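Local coordinates for uncharacterized protein (Neisseria gonorrhoeae, PDB 5V77), which is of unknown function and belongs to the NGO_1070-like family, folding as an all-beta chain built round a barrel-like antiparallel sheet, at residues E90-I93 with I99-S102. Residues are numbered along the deposited sequence; the frame is centred on the assembly and turned at random.
Sequences EIII and IKIS
Ile99 and Ile93 face each other as a hydrogen-bonded antiparallel pair. Their side chains touch at the beta carbons, Ile93 CB lying 4.1 Å from Ile99 CB. Ile93 N gives its hydrogen to Ile99 O at 2.8 Å, almost straight at 177°, and Ile99 N returns a bond to Ile93 O. Ile91 and Ile101 form the next hydrogen-bonded pair, two residues along. There Ile91 CG1 rests 3.9 Å from Ile101 CB, and the two side chains run alongside each other. Ile91 holds CG1 between its backbone N and carbonyl carbon (chi1 50°), and from there CD1 reaches the CD1 of Ile101. These segments are the two arms of the beta hairpin 89-94/98-103. Strand 75-84 flanks one arm and strand 43-58 the other, in an antiparallel sheet that curls round and closes on itself as a barrel. The four isoleucines of the hydrogen-bonded pairs point to the inside, where Leu33 of strand 30-37 touches Ile91, Ile93 and Ile101, and Phe55 packs on Ile99 and Ile101. The other face is more polar. Glu90 sets CG anti to its own N (chi1 -175°) and stays extended to the carboxylate. Its CG passes 3.4 Å from OG of Ser102, its partner in a non-hydrogen-bonded pair. A water joins the two side chains, 2.8 Å from Ser102 OG, with a longer contact to Glu90 OE2, to which it may donate. The Glu90 and Lys100 side chains cross at a slant, with OE2 of Glu90 3.8 Å from Lys100 CD. The charged ends do not meet, since Lys100 NZ is 5.0 Å from Glu90 OE2, so any attraction is probably modest. Nearer the backbone, Lys100 CG lies against CG1 of Ile92.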
loop_
_atom_site.group_PDB
_atom_site.type_symbol
_atom_site.label_atom_id
_atom_site.label_comp_id
_atom_site.label_asym_id
_atom_site.label_seq_id
_atom_site.Cartn_x
_atom_site.Cartn_y
_atom_site.Cartn_z
ATOM N N GLU A 90 -12.953 8.562 0.420
ATOM C CA GLU A 90 -12.547 7.163 0.386
ATOM C C GLU A 90 -12.864 6.584 -0.983
ATOM O O GLU A 90 -13.942 6.835 -1.526
ATOM C CB GLU A 90 -13.272 6.359 1.479
ATOM C CG GLU A 90 -12.818 4.904 1.593
ATOM C CD GLU A 90 -13.604 4.137 2.635
ATOM O OE1 GLU A 90 -14.487 4.743 3.259
ATOM O OE2 GLU A 90 -13.336 2.933 2.837
ATOM N N ILE A 91 -11.930 5.809 -1.544
ATOM C CA ILE A 91 -12.225 5.005 -2.724
ATOM C C ILE A 91 -12.262 3.545 -2.303
ATOM O O ILE A 91 -11.496 3.117 -1.429
ATOM C CB ILE A 91 -11.227 5.212 -3.881
ATOM C CG1 ILE A 91 -9.776 5.081 -3.411
ATOM C CG2 ILE A 91 -11.469 6.549 -4.574
ATOM C CD1 ILE A 91 -8.812 4.970 -4.578
ATOM N N ILE A 92 -13.153 2.784 -2.925
ATOM C CA ILE A 92 -13.242 1.349 -2.699
ATOM C C ILE A 92 -13.187 0.648 -4.044
ATOM O O ILE A 92 -13.959 0.971 -4.952
ATOM C CB ILE A 92 -14.514 0.961 -1.932
ATOM C CG1 ILE A 92 -14.501 1.616 -0.554
ATOM C CG2 ILE A 92 -14.597 -0.562 -1.799
ATOM C CD1 ILE A 92 -15.704 1.274 0.285
ATOM N N ILE A 93 -12.254 -0.291 -4.177
ATOM C CA ILE A 93 -12.150 -1.156 -5.344
ATOM C C ILE A 93 -12.488 -2.561 -4.878
ATOM O O ILE A 93 -11.833 -3.085 -3.974
ATOM C CB ILE A 93 -10.741 -1.110 -5.954
ATOM C CG1 ILE A 93 -10.407 0.309 -6.445
ATOM C CG2 ILE A 93 -10.612 -2.159 -7.057
ATOM C CD1 ILE A 93 -8.933 0.514 -6.746
ATOM N N ILE A 99 -9.423 -3.175 -2.363
ATOM C CA ILE A 99 -8.539 -2.071 -2.023
ATOM C C ILE A 99 -9.401 -0.935 -1.492
ATOM O O ILE A 99 -10.365 -0.527 -2.148
ATOM C CB ILE A 99 -7.708 -1.595 -3.231
ATOM C CG1 ILE A 99 -6.732 -2.686 -3.679
ATOM C CG2 ILE A 99 -6.930 -0.293 -2.869
ATOM C CD1 ILE A 99 -6.194 -2.495 -5.097
ATOM N N LYS A 100 -9.058 -0.421 -0.309
ATOM C CA LYS A 100 -9.758 0.718 0.276
ATOM C C LYS A 100 -8.716 1.756 0.649
ATOM O O LYS A 100 -7.708 1.420 1.277
ATOM C CB LYS A 100 -10.552 0.335 1.533
ATOM C CG LYS A 100 -11.717 -0.623 1.322
ATOM C CD LYS A 100 -12.535 -0.734 2.612
ATOM C CE LYS A 100 -13.688 -1.715 2.479
ATOM N NZ LYS A 100 -14.461 -1.841 3.751
ATOM N N ILE A 101 -8.940 3.006 0.259
ATOM C CA ILE A 101 -8.030 4.088 0.630
ATOM C C ILE A 101 -8.859 5.256 1.113
ATOM O O ILE A 101 -9.766 5.701 0.403
ATOM C CB ILE A 101 -7.144 4.550 -0.543
ATOM C CG1 ILE A 101 -6.355 3.369 -1.105
ATOM C CG2 ILE A 101 -6.172 5.640 -0.034
ATOM C CD1 ILE A 101 -5.567 3.678 -2.372
ATOM N N SER A 102 -8.530 5.767 2.294
ATOM C CA SER A 102 -9.113 6.989 2.833
ATOM C C SER A 102 -8.019 8.046 2.913
ATOM O O SER A 102 -6.892 7.750 3.313
ATOM C CB SER A 102 -9.714 6.760 4.224
ATOM O OG SER A 102 -10.882 5.952 4.148
HETATM O O HOH W 1 -10.231 3.271 3.657
#